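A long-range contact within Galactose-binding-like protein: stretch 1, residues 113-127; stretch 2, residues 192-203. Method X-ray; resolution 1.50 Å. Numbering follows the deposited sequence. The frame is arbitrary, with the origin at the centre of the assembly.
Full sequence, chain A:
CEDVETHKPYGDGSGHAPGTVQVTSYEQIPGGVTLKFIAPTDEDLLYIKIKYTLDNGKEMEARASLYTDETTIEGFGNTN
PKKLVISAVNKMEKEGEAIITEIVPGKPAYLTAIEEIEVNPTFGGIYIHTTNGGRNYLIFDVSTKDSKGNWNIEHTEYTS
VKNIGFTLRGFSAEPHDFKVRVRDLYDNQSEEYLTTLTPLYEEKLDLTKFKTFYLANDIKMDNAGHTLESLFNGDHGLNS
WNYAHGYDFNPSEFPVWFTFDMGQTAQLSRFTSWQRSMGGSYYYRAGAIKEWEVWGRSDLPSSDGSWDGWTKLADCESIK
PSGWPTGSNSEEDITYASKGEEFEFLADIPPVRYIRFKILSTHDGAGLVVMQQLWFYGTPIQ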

# COMPACT_ATOMS: atom_id res chain seq x y z
N ALA A 113 -14.02 -21.92 -13.46
CA ALA A 113 -13.85 -20.48 -13.21
C ALA A 113 -15.12 -19.82 -12.66
O ALA A 113 -15.05 -19.08 -11.70
N ILE A 114 -16.26 -20.10 -13.30
CA ILE A 114 -17.53 -19.50 -12.86
C ILE A 114 -17.99 -20.09 -11.51
O ILE A 114 -18.56 -19.38 -10.68
N GLU A 115 -17.64 -21.37 -11.26
CA GLU A 115 -18.09 -22.07 -10.07
C GLU A 115 -17.34 -21.64 -8.80
O GLU A 115 -17.93 -21.56 -7.72
N GLU A 116 -16.06 -21.30 -8.95
CA GLU A 116 -15.20 -20.95 -7.84
C GLU A 116 -15.06 -19.43 -7.70
O GLU A 116 -14.23 -18.99 -6.89
N ILE A 117 -15.81 -18.63 -8.47
CA ILE A 117 -15.56 -17.20 -8.58
C ILE A 117 -15.95 -16.58 -7.24
O ILE A 117 -16.88 -17.10 -6.60
N GLU A 118 -15.15 -15.57 -6.85
CA GLU A 118 -15.45 -14.70 -5.73
C GLU A 118 -15.38 -13.26 -6.22
O GLU A 118 -14.50 -12.94 -7.02
N VAL A 119 -16.35 -12.44 -5.82
CA VAL A 119 -16.36 -11.04 -6.22
C VAL A 119 -16.53 -10.21 -4.95
O VAL A 119 -17.50 -10.38 -4.17
N ASN A 120 -15.54 -9.36 -4.68
CA ASN A 120 -15.57 -8.58 -3.45
C ASN A 120 -15.51 -7.10 -3.78
O ASN A 120 -14.93 -6.69 -4.79
N PRO A 121 -16.03 -6.21 -2.90
CA PRO A 121 -15.85 -4.78 -3.13
C PRO A 121 -14.37 -4.41 -3.04
O PRO A 121 -13.60 -5.01 -2.27
N THR A 122 -14.00 -3.41 -3.87
CA THR A 122 -12.72 -2.72 -3.70
C THR A 122 -12.96 -1.22 -3.91
O THR A 122 -14.09 -0.77 -4.17
N PHE A 123 -11.90 -0.41 -3.76
CA PHE A 123 -12.04 1.05 -3.87
C PHE A 123 -12.50 1.42 -5.27
O PHE A 123 -11.80 1.13 -6.24
N GLY A 124 -13.74 1.94 -5.35
CA GLY A 124 -14.35 2.44 -6.58
C GLY A 124 -14.75 1.30 -7.53
O GLY A 124 -15.04 1.51 -8.71
N GLY A 125 -14.88 0.08 -7.02
CA GLY A 125 -15.33 -1.01 -7.89
C GLY A 125 -15.32 -2.37 -7.21
O GLY A 125 -15.69 -2.53 -6.05
N ILE A 126 -14.98 -3.38 -8.04
CA ILE A 126 -15.02 -4.74 -7.54
C ILE A 126 -13.70 -5.43 -7.90
O ILE A 126 -13.00 -5.03 -8.85
N TYR A 127 -13.39 -6.43 -7.09
CA TYR A 127 -12.25 -7.30 -7.32
C TYR A 127 -12.79 -8.69 -7.62
O TYR A 127 -13.52 -9.24 -6.80
N GLU A 192 -24.27 -16.86 -16.23
CA GLU A 192 -23.98 -15.59 -15.63
C GLU A 192 -23.89 -15.76 -14.11
O GLU A 192 -24.73 -16.42 -13.48
N TYR A 193 -22.87 -15.15 -13.52
CA TYR A 193 -22.86 -14.94 -12.07
C TYR A 193 -23.33 -13.52 -11.78
O TYR A 193 -22.79 -12.56 -12.30
N LEU A 194 -24.35 -13.39 -10.92
CA LEU A 194 -24.88 -12.08 -10.52
C LEU A 194 -24.55 -11.75 -9.07
O LEU A 194 -24.70 -12.59 -8.18
N THR A 195 -24.12 -10.52 -8.81
CA THR A 195 -23.95 -10.11 -7.42
C THR A 195 -24.27 -8.63 -7.30
O THR A 195 -24.07 -7.87 -8.27
N THR A 196 -24.84 -8.25 -6.14
CA THR A 196 -25.05 -6.83 -5.84
C THR A 196 -24.06 -6.42 -4.75
O THR A 196 -24.03 -7.06 -3.70
N LEU A 197 -23.19 -5.44 -5.04
CA LEU A 197 -22.13 -5.10 -4.08
C LEU A 197 -21.98 -3.58 -4.01
O LEU A 197 -22.22 -2.88 -4.98
N THR A 198 -21.58 -3.11 -2.81
CA THR A 198 -21.21 -1.72 -2.68
C THR A 198 -19.71 -1.55 -2.73
O THR A 198 -19.01 -2.11 -1.89
N PRO A 199 -19.17 -0.77 -3.70
CA PRO A 199 -17.75 -0.43 -3.72
C PRO A 199 -17.27 0.18 -2.41
O PRO A 199 -18.04 0.90 -1.70
N LEU A 200 -15.98 -0.10 -2.12
CA LEU A 200 -15.44 0.53 -0.95
C LEU A 200 -15.13 2.01 -1.16
O LEU A 200 -14.82 2.47 -2.26
N TYR A 201 -15.25 2.75 -0.04
CA TYR A 201 -14.99 4.19 0.02
C TYR A 201 -13.97 4.45 1.13
O TYR A 201 -14.12 3.93 2.24
N GLU A 202 -12.93 5.23 0.83
CA GLU A 202 -11.84 5.24 1.81
C GLU A 202 -12.14 6.40 2.80
O GLU A 202 -12.84 7.38 2.44
N GLU A 203 -11.59 6.27 3.99
CA GLU A 203 -11.54 7.37 4.94
C GLU A 203 -10.10 7.48 5.39
O GLU A 203 -9.38 6.50 5.34

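What fills the apolar centre of the contact? Strands 118-122 and 193-197 run in nearly the same direction, 20° apart, but their axes come no closer than 8.1 Å, so side chains rather than backbone bonds occupy the space between them. Val119 and Leu197 both point toward the opposite stretch. Val119 is in the t rotamer, and its CG1 lies 3.7 Å from Leu197 CD1 and 4.0 Å from Thr195 CG2. Leu197, with chi1 m and chi2 t, carries CD1 in over the first strand, where it also lies 3.4 Å from Val119 O and 4.0 Å from Ile126 CG2. Ile126, chi1 p and chi2 t, sets out sideways from the second strand of its hairpin, yet still reaches this methyl.

How does the packing continue past Val119 toward the helix end? Tyr193 points toward stretch 1 with chi1 t and chi2 near 88°, and its ring meets a row of aliphatic groups. Ile117, t at both chi angles, places CG2 over one face of the ring, 3.7 Å from the centroid of Tyr193 and only 13° off the ring normal, a CH-pi contact. Val119 CG2 approaches obliquely, 3.6 Å from Tyr193 CE2. Ile114 leaves its helix sideways, but chi1 t and chi2 p bring its end nearer, with CD1 3.9 Å from Tyr193 CB.

What closes the other end, where the backbones converge? Here Leu200 points toward stretch 1, chi1 m and chi2 t, and lies between Pro121 and Phe123. Its CD2 is 3.7 Å from Pro121 CB, while its CB sits over one face of the Phe123 ring, 3.9 Å from the centroid in a second CH-pi contact. Phe123 has a CA-to-CB bond directed away, but chi1 m and chi2 near -84° bring the ring back, so that CE1 comes within 3.9 Å of Glu202 CB. Pro121 points toward stretch 2, its CB 3.2 Å from Thr198 O, and Pro199 CB lies 3.5 Å from Gly125 N in the type II turn. The backbones are pinned here by a hydrogen bond from Leu200 N to Thr122 O, 2.9 Å, and a weak one from Gly124 N to Leu200 O, 3.3 Å.

Where does the contact become polar? Near the tyrosine, one water links the two strands: it donates to Val119 O at 2.8 Å, hydrogen-bonds Thr195 OG1 at 2.8 Å, and makes a weak bond with Tyr193 OH at 3.4 Å. Thr195 is t, so one side chain offers CG2 to Val119 and OG1 to the water. Other polar groups turn from the interface: Glu118 (chi1 t) and Asn120 (chi1 m) point away and pair with each other, Asn120 ND2 donating to Glu118 OE2 at 3.1 Å. Glu202, chi1 p, sends its carboxylate to partners elsewhere in the structure.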

# COMPACT_ATOMS: atom_id res chain seq x y z
CB ALA A 113 -13.35 -19.73 -14.43
CB ILE A 114 -18.62 -19.59 -13.95
CG1 ILE A 114 -19.68 -18.48 -13.83
CG2 ILE A 114 -19.30 -20.96 -13.94
CD1 ILE A 114 -19.18 -17.06 -14.07
CB GLU A 115 -18.20 -23.58 -10.27
CG GLU A 115 -19.33 -23.92 -11.23
CD GLU A 115 -19.44 -25.40 -11.56
OE1 GLU A 115 -18.98 -26.24 -10.72
OE2 GLU A 115 -19.95 -25.71 -12.72
CB GLU A 116 -13.83 -21.61 -8.03
CG GLU A 116 -13.91 -23.14 -8.05
CD GLU A 116 -14.27 -23.67 -6.67
OE1 GLU A 116 -13.71 -23.16 -5.64
OE2 GLU A 116 -15.12 -24.57 -6.62
CB ILE A 117 -16.31 -16.56 -9.77
CG1 ILE A 117 -15.69 -15.17 -10.16
CG2 ILE A 117 -17.86 -16.51 -9.62
CD1 ILE A 117 -16.36 -14.56 -11.40
CB GLU A 118 -14.60 -14.98 -4.47
CG GLU A 118 -15.03 -14.24 -3.23
CD GLU A 118 -14.36 -14.66 -1.94
OE1 GLU A 118 -13.89 -15.82 -1.84
OE2 GLU A 118 -14.34 -13.84 -1.01
CB VAL A 119 -17.51 -10.78 -7.21
CG1 VAL A 119 -17.47 -9.38 -7.82
CG2 VAL A 119 -17.56 -11.83 -8.33
CB ASN A 120 -14.33 -8.84 -2.58
CG ASN A 120 -14.07 -10.30 -2.33
OD1 ASN A 120 -12.94 -10.76 -2.46
ND2 ASN A 120 -15.09 -11.01 -1.87
CB PRO A 121 -16.59 -4.13 -1.96
CG PRO A 121 -17.42 -5.20 -1.31
CD PRO A 121 -16.82 -6.54 -1.70
CB THR A 122 -11.62 -3.25 -4.67
OG1 THR A 122 -10.34 -2.73 -4.29
CG2 THR A 122 -11.89 -2.91 -6.12
CB PHE A 123 -10.74 1.74 -3.44
CG PHE A 123 -10.53 1.38 -1.99
CD1 PHE A 123 -11.20 2.16 -1.01
CD2 PHE A 123 -9.68 0.38 -1.54
CE1 PHE A 123 -11.13 1.79 0.31
CE2 PHE A 123 -9.60 0.01 -0.20
CZ PHE A 123 -10.29 0.78 0.74
CB ILE A 126 -16.24 -5.51 -8.10
CG1 ILE A 126 -16.24 -5.42 -9.63
CG2 ILE A 126 -17.52 -4.99 -7.47
CD1 ILE A 126 -17.24 -6.42 -10.29
CB TYR A 127 -11.31 -7.29 -6.11
CG TYR A 127 -10.16 -8.25 -6.16
CD1 TYR A 127 -9.15 -8.10 -7.10
CD2 TYR A 127 -10.10 -9.33 -5.28
CE1 TYR A 127 -8.09 -8.98 -7.15
CE2 TYR A 127 -9.05 -10.24 -5.34
CZ TYR A 127 -8.03 -10.05 -6.28
OH TYR A 127 -6.98 -10.94 -6.43
CB GLU A 192 -25.07 -14.55 -15.93
CG GLU A 192 -25.15 -14.14 -17.39
CD GLU A 192 -26.34 -13.25 -17.75
OE1 GLU A 192 -27.35 -13.29 -17.01
OE2 GLU A 192 -26.24 -12.51 -18.75
CB TYR A 193 -21.45 -15.21 -11.54
CG TYR A 193 -21.27 -15.04 -10.06
CD1 TYR A 193 -21.51 -16.09 -9.18
CD2 TYR A 193 -20.83 -13.82 -9.54
CE1 TYR A 193 -21.34 -15.92 -7.81
CE2 TYR A 193 -20.65 -13.64 -8.18
CZ TYR A 193 -20.91 -14.69 -7.31
OH TYR A 193 -20.73 -14.48 -5.99
CB LEU A 194 -26.40 -12.08 -10.71
CG LEU A 194 -26.89 -12.39 -12.12
CD1 LEU A 194 -28.39 -12.18 -12.16
CD2 LEU A 194 -26.20 -11.51 -13.18
CB THR A 195 -22.56 -10.49 -6.87
OG1 THR A 195 -22.45 -10.18 -5.48
CG2 THR A 195 -21.43 -9.76 -7.58
CB THR A 196 -26.47 -6.55 -5.34
OG1 THR A 196 -27.36 -6.90 -6.40
CG2 THR A 196 -26.66 -5.12 -4.85
CB LEU A 197 -20.76 -5.68 -4.49
CG LEU A 197 -20.65 -7.20 -4.47
CD1 LEU A 197 -19.35 -7.67 -5.16
CD2 LEU A 197 -20.75 -7.74 -3.04
CB THR A 198 -21.75 -1.18 -1.34
OG1 THR A 198 -23.18 -1.40 -1.30
CG2 THR A 198 -21.41 0.29 -1.09
CB PRO A 199 -17.65 0.60 -4.87
CG PRO A 199 -18.72 0.13 -5.81
CD PRO A 199 -19.87 -0.17 -4.85
CB LEU A 200 -14.11 -0.15 -0.59
CG LEU A 200 -14.19 -1.66 -0.32
CD1 LEU A 200 -12.85 -2.18 0.21
CD2 LEU A 200 -15.28 -1.99 0.71
CB TYR A 201 -16.33 4.86 0.35
CG TYR A 201 -16.42 6.36 0.33
CD1 TYR A 201 -15.88 7.15 1.35
CD2 TYR A 201 -17.18 6.99 -0.65
CE1 TYR A 201 -16.03 8.53 1.33
CE2 TYR A 201 -17.35 8.36 -0.66
CZ TYR A 201 -16.80 9.13 0.34
OH TYR A 201 -17.02 10.47 0.26
CB GLU A 202 -10.53 5.59 1.10
CG GLU A 202 -10.49 7.02 0.55
CD GLU A 202 -9.25 7.35 -0.27
OE1 GLU A 202 -8.47 6.44 -0.61
OE2 GLU A 202 -9.12 8.54 -0.65
CB GLU A 203 -12.48 7.11 6.13
CG GLU A 203 -12.07 5.95 7.05
CD GLU A 203 -13.09 5.51 8.09
OE1 GLU A 203 -12.72 5.49 9.30
OE2 GLU A 203 -14.23 5.10 7.70
O HOH W 1 -20.12 -11.42 -4.56